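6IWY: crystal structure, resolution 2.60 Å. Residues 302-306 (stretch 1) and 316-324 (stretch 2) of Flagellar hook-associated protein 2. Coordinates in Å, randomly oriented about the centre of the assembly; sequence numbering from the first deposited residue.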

ATOM      1  N   GLU A 302      -6.554 -29.365  -2.940  1.00 66.31           N
ATOM      2  CA  GLU A 302      -5.787 -28.638  -3.954  1.00 67.67           C
ATOM      3  C   GLU A 302      -6.031 -27.141  -3.846  1.00 63.78           C
ATOM      4  O   GLU A 302      -7.170 -26.702  -3.831  1.00 64.24           O
ATOM      5  CB  GLU A 302      -6.148 -29.135  -5.366  1.00 74.77           C
ATOM      6  N   GLY A 303      -4.956 -26.368  -3.750  1.00 61.35           N
ATOM      7  CA  GLY A 303      -5.053 -24.914  -3.622  1.00 58.37           C
ATOM      8  C   GLY A 303      -5.727 -24.436  -2.344  1.00 53.44           C
ATOM      9  O   GLY A 303      -6.512 -23.489  -2.349  1.00 54.34           O
ATOM     10  N   LEU A 304      -5.469 -25.076  -1.227  1.00 49.42           N
ATOM     11  CA  LEU A 304      -5.891 -24.468   0.018  1.00 44.77           C
ATOM     12  C   LEU A 304      -4.808 -24.783   0.993  1.00 42.25           C
ATOM     13  O   LEU A 304      -4.100 -25.742   0.828  1.00 44.55           O
ATOM     14  CB  LEU A 304      -7.256 -24.998   0.498  1.00 44.64           C
ATOM     15  CG  LEU A 304      -8.543 -24.700  -0.296  1.00 45.49           C
ATOM     16  CD1 LEU A 304      -9.766 -25.403   0.349  1.00 43.85           C
ATOM     17  CD2 LEU A 304      -8.803 -23.211  -0.438  1.00 42.79           C
ATOM     18  N   SER A 305      -4.604 -23.946   1.974  1.00 39.01           N
ATOM     19  CA  SER A 305      -3.539 -24.257   2.910  1.00 38.43           C
ATOM     20  C   SER A 305      -3.989 -23.644   4.180  1.00 36.57           C
ATOM     21  O   SER A 305      -4.751 -22.691   4.138  1.00 35.63           O
ATOM     22  CB  SER A 305      -2.164 -23.718   2.470  1.00 39.44           C
ATOM     23  OG  SER A 305      -2.184 -22.328   2.261  1.00 36.38           O
ATOM     24  N   ALA A 306      -3.555 -24.221   5.284  1.00 36.84           N
ATOM     25  CA  ALA A 306      -3.908 -23.729   6.584  1.00 37.11           C
ATOM     26  C   ALA A 306      -2.777 -23.996   7.565  1.00 39.89           C
ATOM     27  O   ALA A 306      -1.952 -24.884   7.356  1.00 42.12           O
ATOM     28  CB  ALA A 306      -5.200 -24.383   7.053  1.00 35.85           C
ATOM     29  N   ILE A 316      -6.370 -19.809   7.151  1.00 35.49           N
ATOM     30  CA  ILE A 316      -6.538 -20.494   5.882  1.00 35.38           C
ATOM     31  C   ILE A 316      -6.102 -19.573   4.734  1.00 36.69           C
ATOM     32  O   ILE A 316      -6.425 -18.395   4.708  1.00 37.36           O
ATOM     33  CB  ILE A 316      -7.985 -20.853   5.603  1.00 34.92           C
ATOM     34  CG1 ILE A 316      -8.660 -21.502   6.820  1.00 35.81           C
ATOM     35  CG2 ILE A 316      -8.059 -21.775   4.439  1.00 35.33           C
ATOM     36  CD1 ILE A 316     -10.173 -21.417   6.738  1.00 34.81           C
ATOM     37  N   ASN A 317      -5.385 -20.152   3.783  1.00 37.39           N
ATOM     38  CA  ASN A 317      -5.054 -19.518   2.525  1.00 38.93           C
ATOM     39  C   ASN A 317      -5.617 -20.267   1.305  1.00 39.61           C
ATOM     40  O   ASN A 317      -5.874 -21.461   1.366  1.00 38.69           O
ATOM     41  CB  ASN A 317      -3.545 -19.412   2.446  1.00 39.86           C
ATOM     42  CG  ASN A 317      -3.055 -18.129   3.012  1.00 42.81           C
ATOM     43  OD1 ASN A 317      -3.409 -17.063   2.484  1.00 47.54           O
ATOM     44  ND2 ASN A 317      -2.246 -18.186   4.090  1.00 40.82           N
ATOM     45  N   SER A 318      -5.785 -19.549   0.205  1.00 42.16           N
ATOM     46  CA  SER A 318      -6.175 -20.127  -1.049  1.00 45.17           C
ATOM     47  C   SER A 318      -5.279 -19.626  -2.201  1.00 49.57           C
ATOM     48  O   SER A 318      -4.939 -18.452  -2.243  1.00 51.02           O
ATOM     49  CB  SER A 318      -7.595 -19.723  -1.338  1.00 46.29           C
ATOM     50  OG  SER A 318      -7.921 -20.016  -2.690  1.00 52.65           O
ATOM     51  N   LYS A 319      -4.940 -20.504  -3.147  1.00 52.05           N
ATOM     52  CA  LYS A 319      -4.167 -20.104  -4.319  1.00 57.21           C
ATOM     53  C   LYS A 319      -4.827 -18.984  -5.121  1.00 61.11           C
ATOM     54  O   LYS A 319      -4.141 -18.141  -5.737  1.00 64.00           O
ATOM     55  CB  LYS A 319      -3.939 -21.299  -5.274  1.00 61.23           C
ATOM     56  N   THR A 320      -6.156 -18.996  -5.123  1.00 60.80           N
ATOM     57  CA  THR A 320      -6.913 -18.089  -5.955  1.00 65.73           C
ATOM     58  C   THR A 320      -7.109 -16.755  -5.274  1.00 64.56           C
ATOM     59  O   THR A 320      -7.624 -15.817  -5.870  1.00 68.70           O
ATOM     60  CB  THR A 320      -8.275 -18.679  -6.247  1.00 67.49           C
ATOM     61  OG1 THR A 320      -8.915 -19.008  -5.000  1.00 63.83           O
ATOM     62  CG2 THR A 320      -8.138 -19.926  -7.110  1.00 69.93           C
ATOM     63  N   GLY A 321      -6.738 -16.686  -4.004  1.00 59.93           N
ATOM     64  CA  GLY A 321      -7.015 -15.515  -3.178  1.00 59.50           C
ATOM     65  C   GLY A 321      -8.465 -15.419  -2.752  1.00 58.52           C
ATOM     66  O   GLY A 321      -8.849 -14.443  -2.131  1.00 58.69           O
ATOM     67  N   MET A 322      -9.257 -16.433  -3.095  1.00 58.83           N
ATOM     68  CA  MET A 322     -10.699 -16.435  -2.861  1.00 59.72           C
ATOM     69  C   MET A 322     -11.066 -17.656  -1.994  1.00 55.06           C
ATOM     70  O   MET A 322     -10.536 -18.763  -2.201  1.00 54.06           O
ATOM     71  CB  MET A 322     -11.448 -16.475  -4.214  1.00 66.34           C
ATOM     72  CG  MET A 322     -11.541 -15.117  -4.977  1.00 74.02           C
ATOM     73  SD  MET A 322     -11.485 -15.158  -6.823  1.00 85.36           S
ATOM     74  CE  MET A 322     -13.129 -15.762  -7.243  1.00 90.21           C
ATOM     75  N   LEU A 323     -11.936 -17.439  -1.014  1.00 52.62           N
ATOM     76  CA  LEU A 323     -12.583 -18.531  -0.270  1.00 50.53           C
ATOM     77  C   LEU A 323     -14.067 -18.333  -0.172  1.00 51.97           C
ATOM     78  O   LEU A 323     -14.531 -17.225   0.100  1.00 52.93           O
ATOM     79  CB  LEU A 323     -12.142 -18.594   1.189  1.00 46.45           C
ATOM     80  CG  LEU A 323     -10.902 -19.341   1.638  1.00 44.89           C
ATOM     81  CD1 LEU A 323     -11.130 -19.609   3.100  1.00 43.87           C
ATOM     82  CD2 LEU A 323     -10.653 -20.626   0.882  1.00 47.98           C
ATOM     83  N   THR A 324     -14.793 -19.428  -0.339  1.00 52.52           N
ATOM     84  CA  THR A 324     -16.201 -19.461  -0.065  1.00 54.01           C
ATOM     85  C   THR A 324     -16.380 -20.513   1.024  1.00 50.92           C
ATOM     86  O   THR A 324     -16.058 -21.688   0.833  1.00 51.30           O
ATOM     87  CB  THR A 324     -17.043 -19.780  -1.339  1.00 60.78           C
ATOM     88  OG1 THR A 324     -16.991 -18.670  -2.257  1.00 64.87           O
ATOM     89  CG2 THR A 324     -18.502 -20.065  -0.986  1.00 61.54           C
TER

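The two stretches meet as neighbouring antiparallel strands, 304-306 and 316-318, whose N-to-C directions lie 158° apart and whose axes approach to 4.5 Å. Together they bury 308 Å² of surface.

Backbone hydrogen bonds supply the polar part of the contact. Ser-305 and Asn-317 form a hydrogen-bonded antiparallel pair, in which each residue both gives and receives: Ser-305 N donates to Asn-317 O at 2.9 Å, and Asn-317 N donates to Ser-305 O at 2.6 Å. The second bond is nearly straight, with an angle of 171° at the hydrogen, against 151° for the first. Beyond this pair the ladder loosens. Lys-319 N still points at Gly-303 O, with an angle of 161°, but the separation of 3.5 Å makes the bond weak. Gly-303 has a positive phi of 64°, a conformation that by itself favours glycine.

Two CA-H...O contacts flank the Ser-305/Asn-317 pair, as is usual in antiparallel sheets, where a carbonyl accepting an N-H also lies near an alpha hydrogen of the facing strand. Leu-304 CA lies 3.3 Å from Asn-317 O, and Ile-316 CA lies 3.3 Å from Ser-305 O. Farther along, Ala-306 and Ile-316 form a non-hydrogen-bonded pair, their CA atoms 4.2 Å apart.

Side-chain packing follows the alternation of the strands. Ser-305 and Asn-317 project from the same face, and Ser-305 OG, placed by a p rotamer, comes within 3.2 Å of Asn-317 CB. Asn-317 OD1 is hydrogen-bonded elsewhere in the structure. The opposite face carries Leu-304, Ala-306, Ile-316 and Ser-318. Here Leu-304, in an m,t rotamer, brings its CD2 to 3.8 Å from Ser-318 CB and to 3.4 Å from Leu-323 CD2. The latter is a tight apolar contact between two buried leucines, and it extends the interface past the paired strands to strand 322-324.

A local network within the second stretch accompanies the sharp bend between its two strands. Ser-318 to Gly-321 form a type I turn, closed by Gly-321 N donating to Ser-318 O at 3.1 Å. Ser-318 OG accepts hydrogen bonds from Thr-320 N at 3.2 Å and from Thr-320 OG1 at 2.7 Å, while Thr-320 OG1 in turn accepts one from Met-322 N at 3.2 Å. These bonds tie the turn to the start of the following strand, whose Leu-323 reaches back to Leu-304.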